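Side-chain contacts in Aln2 (Streptomyces sp. CM020, PDB 6P7L), which is a noncanonical NTF2-like (SnoaL-like) protein that probably takes part in biosynthesis of the polyketide antibiotic alnumycin, though its exact role is not established: residues A[42-47]-A[155-160]; A[123-128]-A[133-138]. All coordinates share one frame; numbering follows the deposited sequence.

Contact 1: residues A[42-47]-A[155-160]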
ATOM      1  N   GLN A  42      -5.595   0.720 -11.320  1.00 12.46           N
ATOM      2  CA  GLN A  42      -5.508   1.989 -12.047  1.00 12.98           C
ATOM      3  C   GLN A  42      -6.777   2.806 -11.845  1.00 16.17           C
ATOM      4  O   GLN A  42      -6.721   4.036 -11.743  1.00 13.74           O
ATOM      5  CB  GLN A  42      -5.243   1.738 -13.536  1.00 15.62           C
ATOM      6  CG  GLN A  42      -3.915   1.024 -13.778  1.00 20.65           C
ATOM      7  CD  GLN A  42      -2.765   1.775 -13.145  1.00 16.61           C
ATOM      8  OE1 GLN A  42      -2.358   2.839 -13.624  1.00 16.53           O
ATOM      9  NE2 GLN A  42      -2.321   1.285 -11.985  1.00 15.85           N
ATOM     10  N   PHE A  43      -7.938   2.143 -11.816  1.00 14.89           N
ATOM     11  CA  PHE A  43      -9.180   2.843 -11.509  1.00 13.26           C
ATOM     12  C   PHE A  43      -9.092   3.558 -10.164  1.00 15.14           C
ATOM     13  O   PHE A  43      -9.419   4.742 -10.048  1.00 13.48           O
ATOM     14  CB  PHE A  43     -10.340   1.853 -11.498  1.00 12.68           C
ATOM     15  CG  PHE A  43     -11.649   2.468 -11.058  1.00 12.87           C
ATOM     16  CD1 PHE A  43     -12.429   3.201 -11.930  1.00 21.96           C
ATOM     17  CD2 PHE A  43     -12.087   2.289  -9.751  1.00 12.86           C
ATOM     18  CE1 PHE A  43     -13.629   3.739 -11.505  1.00 23.70           C
ATOM     19  CE2 PHE A  43     -13.255   2.840  -9.324  1.00 16.44           C
ATOM     20  CZ  PHE A  43     -14.031   3.570 -10.205  1.00 20.20           C
ATOM     21  N   TYR A  44      -8.644   2.856  -9.141  1.00 11.29           N
ATOM     22  CA  TYR A  44      -8.634   3.433  -7.801  1.00 11.75           C
ATOM     23  C   TYR A  44      -7.563   4.519  -7.655  1.00 11.81           C
ATOM     24  O   TYR A  44      -7.794   5.540  -6.985  1.00 13.03           O
ATOM     25  CB  TYR A  44      -8.399   2.328  -6.785  1.00 10.53           C
ATOM     26  CG  TYR A  44      -9.586   1.493  -6.428  1.00 11.66           C
ATOM     27  CD1 TYR A  44     -10.809   2.074  -6.121  1.00 14.36           C
ATOM     28  CD2 TYR A  44      -9.509   0.112  -6.427  1.00 17.90           C
ATOM     29  CE1 TYR A  44     -11.903   1.295  -5.792  1.00 17.56           C
ATOM     30  CE2 TYR A  44     -10.573  -0.648  -6.066  1.00 12.50           C
ATOM     31  CZ  TYR A  44     -11.769  -0.086  -5.762  1.00 11.50           C
ATOM     32  OH  TYR A  44     -12.861  -0.840  -5.430  1.00 13.05           O
ATOM     33  N   ALA A  45      -6.397   4.325  -8.282  1.00 12.93           N
ATOM     34  CA  ALA A  45      -5.366   5.350  -8.228  1.00 11.84           C
ATOM     35  C   ALA A  45      -5.907   6.650  -8.811  1.00 13.35           C
ATOM     36  O   ALA A  45      -5.775   7.730  -8.209  1.00 11.84           O
ATOM     37  CB  ALA A  45      -4.112   4.882  -8.989  1.00 13.14           C
ATOM     38  N   ARG A  46      -6.538   6.558  -9.987  1.00 13.42           N
ATOM     39  CA  ARG A  46      -7.070   7.763 -10.624  1.00 15.85           C
ATOM     40  C   ARG A  46      -8.244   8.316  -9.828  1.00 13.92           C
ATOM     41  O   ARG A  46      -8.387   9.541  -9.671  1.00 15.26           O
ATOM     42  CB  ARG A  46      -7.460   7.439 -12.062  1.00 15.18           C
ATOM     43  CG  ARG A  46      -6.185   7.098 -12.941  1.00 16.74           C
ATOM     44  CD  ARG A  46      -6.401   6.998 -14.404  1.00 35.33           C
ATOM     45  NE  ARG A  46      -5.146   7.319 -15.104  1.00 55.93           N
ATOM     46  CZ  ARG A  46      -4.189   6.435 -15.375  1.00 56.95           C
ATOM     47  NH1 ARG A  46      -4.335   5.163 -15.030  1.00 58.34           N
ATOM     48  NH2 ARG A  46      -3.088   6.813 -16.009  1.00 38.63           N
ATOM     49  N   GLN A  47      -9.088   7.441  -9.290  1.00 12.83           N
ATOM     50  CA  GLN A  47     -10.240   7.929  -8.537  1.00 17.35           C
ATOM     51  C   GLN A  47      -9.799   8.719  -7.305  1.00 16.31           C
ATOM     52  O   GLN A  47     -10.367   9.782  -6.993  1.00 13.90           O
ATOM     53  CB  GLN A  47     -11.123   6.764  -8.118  1.00 17.91           C
ATOM     54  CG  GLN A  47     -12.491   7.169  -7.549  1.00 12.38           C
ATOM     55  CD  GLN A  47     -13.247   5.985  -7.009  1.00 14.78           C
ATOM     56  OE1 GLN A  47     -12.741   5.271  -6.120  1.00 14.77           O
ATOM     57  NE2 GLN A  47     -14.441   5.735  -7.550  1.00 13.99           N
ATOM     58  N   ARG A 155     -20.185   1.359  -8.668  1.00 15.62           N
ATOM     59  CA  ARG A 155     -21.627   1.172  -8.490  1.00 17.60           C
ATOM     60  C   ARG A 155     -22.080   1.280  -7.044  1.00 17.57           C
ATOM     61  O   ARG A 155     -23.150   1.837  -6.765  1.00 24.03           O
ATOM     62  CB  ARG A 155     -22.065  -0.179  -9.056  1.00 19.74           C
ATOM     63  CG  ARG A 155     -23.552  -0.456  -8.877  1.00 41.73           C
ATOM     64  CD  ARG A 155     -23.991  -1.715  -9.647  1.00 82.76           C
ATOM     65  NE  ARG A 155     -23.991  -2.909  -8.801  1.00 93.09           N
ATOM     66  CZ  ARG A 155     -24.229  -4.141  -9.239  1.00101.31           C
ATOM     67  NH1 ARG A 155     -24.488  -4.350 -10.520  1.00108.80           N
ATOM     68  NH2 ARG A 155     -24.202  -5.163  -8.394  1.00105.84           N
ATOM     69  N   SER A 156     -21.274   0.778  -6.114  1.00 16.22           N
ATOM     70  CA  SER A 156     -21.607   0.723  -4.701  1.00 17.48           C
ATOM     71  C   SER A 156     -20.323   0.959  -3.936  1.00 19.00           C
ATOM     72  O   SER A 156     -19.267   0.497  -4.364  1.00 18.50           O
ATOM     73  CB  SER A 156     -22.185  -0.696  -4.320  1.00 23.41           C
ATOM     74  OG  SER A 156     -22.199  -0.923  -2.919  1.00 81.55           O
ATOM     75  N   ARG A 157     -20.389   1.705  -2.838  1.00 13.56           N
ATOM     76  CA  ARG A 157     -19.267   1.817  -1.915  1.00 14.67           C
ATOM     77  C   ARG A 157     -19.865   1.787  -0.509  1.00 14.77           C
ATOM     78  O   ARG A 157     -20.788   2.560  -0.220  1.00 16.39           O
ATOM     79  CB  ARG A 157     -18.469   3.101  -2.139  1.00 16.71           C
ATOM     80  CG  ARG A 157     -17.387   3.333  -1.100  1.00 13.84           C
ATOM     81  CD  ARG A 157     -16.252   4.233  -1.559  1.00 13.67           C
ATOM     82  NE  ARG A 157     -15.547   3.588  -2.639  1.00 14.84           N
ATOM     83  CZ  ARG A 157     -14.797   4.195  -3.559  1.00 17.27           C
ATOM     84  NH1 ARG A 157     -14.592   5.512  -3.510  1.00 15.39           N
ATOM     85  NH2 ARG A 157     -14.258   3.459  -4.531  1.00 17.77           N
ATOM     86  N   VAL A 158     -19.353   0.911   0.354  1.00 12.49           N
ATOM     87  CA  VAL A 158     -19.807   0.829   1.753  1.00 12.71           C
ATOM     88  C   VAL A 158     -18.580   0.940   2.649  1.00 17.52           C
ATOM     89  O   VAL A 158     -17.661   0.124   2.544  1.00 16.31           O
ATOM     90  CB  VAL A 158     -20.553  -0.487   2.031  1.00 19.76           C
ATOM     91  CG1 VAL A 158     -20.967  -0.589   3.513  1.00 27.90           C
ATOM     92  CG2 VAL A 158     -21.778  -0.633   1.118  1.00 24.12           C
ATOM     93  N   ILE A 159     -18.559   1.935   3.523  1.00 15.62           N
ATOM     94  CA  ILE A 159     -17.421   2.209   4.399  1.00 19.75           C
ATOM     95  C   ILE A 159     -17.807   1.829   5.825  1.00 15.45           C
ATOM     96  O   ILE A 159     -18.823   2.310   6.338  1.00 18.40           O
ATOM     97  CB  ILE A 159     -17.023   3.691   4.328  1.00 21.90           C
ATOM     98  CG1 ILE A 159     -16.533   4.018   2.910  1.00 24.00           C
ATOM     99  CG2 ILE A 159     -15.972   4.014   5.358  1.00 22.01           C
ATOM    100  CD1 ILE A 159     -16.470   5.482   2.618  1.00 49.39           C
ATOM    101  N   GLU A 160     -17.019   0.959   6.460  1.00 15.32           N
ATOM    102  CA  GLU A 160     -17.183   0.641   7.879  1.00 19.25           C
ATOM    103  C   GLU A 160     -15.986   1.249   8.597  1.00 14.98           C
ATOM    104  O   GLU A 160     -14.840   0.882   8.303  1.00 15.73           O
ATOM    105  CB  GLU A 160     -17.262  -0.873   8.114  1.00 22.09           C
ATOM    106  CG  GLU A 160     -18.562  -1.479   7.583  1.00 74.41           C
ATOM    107  CD  GLU A 160     -18.703  -2.949   7.898  1.00116.62           C
ATOM    108  OE1 GLU A 160     -17.967  -3.445   8.776  1.00140.03           O
ATOM    109  OE2 GLU A 160     -19.559  -3.607   7.273  1.00126.32           O
TER
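Gln47 and Arg157 meet because both set CG opposite the backbone N (chi1 -169° and 174°). The glutamine then runs out fully extended from helix 34-52, whereas the arginine, leaving strand 151-161, bends at chi3 and turns its guanidinium end-on to the amide. The backbones stay far apart, with Tyr44 CA and Arg157 CA 12.3 Å from each other, and long side chains span the gap. Both terminal nitrogens of Arg157 converge on one oxygen. NH2 donates to Gln47 OE1 over 2.8 Å, in the carbonyl plane and on a lone pair, while the bond from NH1 to Gln47 OE1 is longer, 3.2 Å, and more bent, its donor standing above that plane. OE1 lies in the guanidinium plane, and the amide is turned almost perpendicular to it, 88° between planes. Tyr44 presents a ring edge: CE1 is 3.4 Å from Arg157 NH2, which lies near the ring plane, so the geometry is not that of a cation-pi stack. Asp143 ties the pieces together, its carboxylate taking a salt bridge from Arg157 NE and a hydrogen bond with Tyr44 OH. Gln47 NE2 is bonded to Thr62 and Ser154, which fixes the amide's rotation and leaves OE1 facing the arginine. The contact thus joins the long N-terminal helix to the curved sheet across the interior of the NTF2-like cone. The charge of the buried guanidinium is probably balanced by Asp143 at NE, while NH1 and NH2 share the neutral Gln47 oxygen and NH1 also bonds a glycerol, probably from the crystallisation liquor.

Contact 2: residues A[123-128]-A[133-138]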
ATOM      1  N   THR A 123      -7.196   4.305   4.832  1.00 11.46           N
ATOM      2  CA  THR A 123      -7.050   5.397   5.774  1.00 12.42           C
ATOM      3  C   THR A 123      -6.727   6.654   4.987  1.00 16.36           C
ATOM      4  O   THR A 123      -6.513   6.619   3.774  1.00 14.72           O
ATOM      5  CB  THR A 123      -5.990   5.103   6.832  1.00 15.59           C
ATOM      6  OG1 THR A 123      -6.001   6.164   7.808  1.00 22.02           O
ATOM      7  CG2 THR A 123      -4.644   4.982   6.218  1.00 19.07           C
ATOM      8  N   VAL A 124      -6.772   7.772   5.689  1.00 14.38           N
ATOM      9  CA  VAL A 124      -6.450   9.080   5.131  1.00 12.55           C
ATOM     10  C   VAL A 124      -5.397   9.709   6.024  1.00 12.44           C
ATOM     11  O   VAL A 124      -5.578   9.790   7.252  1.00 15.07           O
ATOM     12  CB  VAL A 124      -7.692   9.974   5.019  1.00 16.96           C
ATOM     13  CG1 VAL A 124      -7.315  11.330   4.493  1.00 18.77           C
ATOM     14  CG2 VAL A 124      -8.692   9.311   4.095  1.00 18.37           C
ATOM     15  N   THR A 125      -4.296  10.140   5.404  1.00 13.08           N
ATOM     16  CA  THR A 125      -3.353  11.019   6.077  1.00 12.02           C
ATOM     17  C   THR A 125      -3.705  12.456   5.720  1.00 13.62           C
ATOM     18  O   THR A 125      -4.148  12.746   4.606  1.00 12.36           O
ATOM     19  CB  THR A 125      -1.895  10.721   5.709  1.00 15.33           C
ATOM     20  OG1 THR A 125      -1.705  10.813   4.308  1.00 17.43           O
ATOM     21  CG2 THR A 125      -1.468   9.293   6.164  1.00 20.95           C
ATOM     22  N   VAL A 126      -3.485  13.366   6.664  1.00 13.87           N
ATOM     23  CA  VAL A 126      -3.744  14.784   6.430  1.00 13.40           C
ATOM     24  C   VAL A 126      -2.498  15.576   6.793  1.00 14.58           C
ATOM     25  O   VAL A 126      -2.135  15.661   7.970  1.00 15.08           O
ATOM     26  CB  VAL A 126      -4.951  15.290   7.220  1.00 11.92           C
ATOM     27  CG1 VAL A 126      -5.279  16.701   6.779  1.00 18.06           C
ATOM     28  CG2 VAL A 126      -6.154  14.348   7.022  1.00 16.72           C
ATOM     29  N   THR A 127      -1.879  16.193   5.793  1.00 12.35           N
ATOM     30  CA  THR A 127      -0.609  16.886   5.947  1.00 12.02           C
ATOM     31  C   THR A 127      -0.841  18.386   5.886  1.00 13.53           C
ATOM     32  O   THR A 127      -1.377  18.898   4.903  1.00 16.98           O
ATOM     33  CB  THR A 127       0.370  16.449   4.861  1.00 16.62           C
ATOM     34  OG1 THR A 127       0.676  15.068   5.037  1.00 17.00           O
ATOM     35  CG2 THR A 127       1.670  17.223   4.950  1.00 16.82           C
ATOM     36  N   SER A 128      -0.413  19.082   6.929  1.00 15.16           N
ATOM     37  CA  SER A 128      -0.610  20.517   7.060  1.00 18.95           C
ATOM     38  C   SER A 128       0.594  21.341   6.605  1.00 21.92           C
ATOM     39  O   SER A 128       1.697  20.835   6.367  1.00 21.85           O
ATOM     40  CB  SER A 128      -0.932  20.852   8.514  1.00 22.77           C
ATOM     41  OG  SER A 128       0.290  20.907   9.233  1.00 28.49           O
ATOM     42  N   VAL A 133       1.261  15.674  10.377  1.00 22.52           N
ATOM     43  CA  VAL A 133       0.608  14.569   9.686  1.00 20.14           C
ATOM     44  C   VAL A 133      -0.370  13.919  10.657  1.00 24.30           C
ATOM     45  O   VAL A 133       0.052  13.393  11.690  1.00 24.11           O
ATOM     46  CB  VAL A 133       1.620  13.531   9.176  1.00 25.03           C
ATOM     47  CG1 VAL A 133       0.855  12.403   8.420  1.00 22.58           C
ATOM     48  CG2 VAL A 133       2.641  14.223   8.281  1.00 22.28           C
ATOM     49  N   LEU A 134      -1.664  13.973  10.344  1.00 17.49           N
ATOM     50  CA  LEU A 134      -2.712  13.257  11.076  1.00 16.22           C
ATOM     51  C   LEU A 134      -3.041  11.973  10.331  1.00 16.99           C
ATOM     52  O   LEU A 134      -2.967  11.943   9.103  1.00 19.47           O
ATOM     53  CB  LEU A 134      -3.980  14.104  11.211  1.00 51.89           C
ATOM     54  CG  LEU A 134      -3.861  15.508  11.793  1.00 85.53           C
ATOM     55  CD1 LEU A 134      -5.177  16.247  11.753  1.00 81.55           C
ATOM     56  CD2 LEU A 134      -3.342  15.409  13.221  1.00 80.17           C
ATOM     57  N   VAL A 135      -3.316  10.896  11.063  1.00 14.84           N
ATOM     58  CA  VAL A 135      -3.807   9.651  10.466  1.00 13.03           C
ATOM     59  C   VAL A 135      -5.237   9.420  10.930  1.00 17.34           C
ATOM     60  O   VAL A 135      -5.494   9.301  12.137  1.00 15.64           O
ATOM     61  CB  VAL A 135      -2.909   8.460  10.808  1.00 13.70           C
ATOM     62  CG1 VAL A 135      -3.443   7.191  10.181  1.00 17.41           C
ATOM     63  CG2 VAL A 135      -1.484   8.722  10.386  1.00 26.34           C
ATOM     64  N   GLU A 136      -6.159   9.358   9.976  1.00 15.87           N
ATOM     65  CA  GLU A 136      -7.565   9.165  10.302  1.00 12.96           C
ATOM     66  C   GLU A 136      -7.875   7.710  10.659  1.00 14.97           C
ATOM     67  O   GLU A 136      -7.135   6.791  10.285  1.00 15.49           O
ATOM     68  CB  GLU A 136      -8.428   9.647   9.146  1.00 16.66           C
ATOM     69  CG  GLU A 136      -8.398  11.160   8.998  1.00 19.64           C
ATOM     70  CD  GLU A 136      -9.536  11.705   8.139  1.00 20.40           C
ATOM     71  OE1 GLU A 136     -10.158  10.895   7.411  1.00 26.98           O
ATOM     72  OE2 GLU A 136      -9.801  12.924   8.215  1.00 27.83           O
ATOM     73  N   PRO A 137      -8.955   7.483  11.416  1.00 13.19           N
ATOM     74  CA  PRO A 137      -9.322   6.107  11.769  1.00 15.61           C
ATOM     75  C   PRO A 137      -9.373   5.221  10.530  1.00 13.42           C
ATOM     76  O   PRO A 137      -9.883   5.602   9.468  1.00 14.96           O
ATOM     77  CB  PRO A 137     -10.702   6.247  12.427  1.00 17.62           C
ATOM     78  CG  PRO A 137     -10.913   7.729  12.633  1.00 20.65           C
ATOM     79  CD  PRO A 137      -9.894   8.503  11.936  1.00 20.51           C
ATOM     80  N   THR A 138      -8.871   4.003  10.679  1.00 15.35           N
ATOM     81  CA  THR A 138      -8.888   3.125   9.532  1.00 13.84           C
ATOM     82  C   THR A 138     -10.316   2.663   9.249  1.00 15.75           C
ATOM     83  O   THR A 138     -11.203   2.707  10.102  1.00 16.14           O
ATOM     84  CB  THR A 138      -7.947   1.957   9.761  1.00 10.96           C
ATOM     85  OG1 THR A 138      -8.277   1.312  10.972  1.00 15.49           O
ATOM     86  CG2 THR A 138      -6.520   2.427   9.872  1.00 14.17           C
TER
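Backbone hydrogen bonds define the pairing of Thr123-Thr127 with Val133-Val135, two arms of an antiparallel hairpin whose short axes run at 161° to each other. Val126 and Leu134 form the hydrogen-bonded pair, Val126 N reaching Leu134 O at 2.9 Å and Leu134 N reaching Val126 O at 3.0 Å. Thr125 with Val135 and Thr127 with Val133 are non-hydrogen-bonded pairs. Beyond the last bridge, Glu136 N still donates to Val124 O, at 2.8 Å and almost straight.

One side-chain bond extends the series of backbone bonds: Thr123 OG1 donates to Glu136 O over 2.8 Å, tilted 33° from the carbonyl plane. The hydroxyl is placed for this by lying opposite the backbone N (chi1 -174°), which leaves CG2 between N and the carbonyl carbon.

Van der Waals contacts divide between the faces. Thr125, Thr127, Val133 and Val135 share one, where Val133 CG2 lies alongside Thr127 OG1 at 3.9 Å. On the other, Val126 CB makes an apolar contact with Leu134 CB at 4.3 Å. Glu136 runs beside Val124, pointing the same way, with OE1 3.6 Å from Val124 CB; its charge is met by a salt bridge to Arg93, and Phe94 packs against the same residues.

Hydroxyls also work between subunits: Thr127 OG1 bonds Thr138 OG1 of the second subunit, and Thr138 OG1 bonds Thr127 OG1 of the third as well as Asp162. The threonine-valine face therefore serves the trimer interface, while Arg93 probably offsets the cost of holding a carboxylate beside Val124 and Val126, which would favour its ionised form.

How the contacts relate
Contact 1 bridges helix 34-52 to the sheet, whereas contact 2 is a hairpin within it; their centres lie 18 Å apart and their nearest atoms about 4 Å, without touching. They are linked through the sheet, where strand 133-148, which begins in contact 2, is the neighbour of strand 151-161 and also supplies Asp143, the partner of Arg157 and Tyr44. Contact 1 sits only 3 Å from the chain centre and borders a glycerol, about 3 Å from the Arg157 side chain, perhaps marking a pocket. Contact 2, 15 Å from that centre, lies at the subunit boundary, bonded to both neighbours; contact 1 meets the second subunit through Gln42, Ala45 and Arg46, not at the Gln47-Arg157 grip.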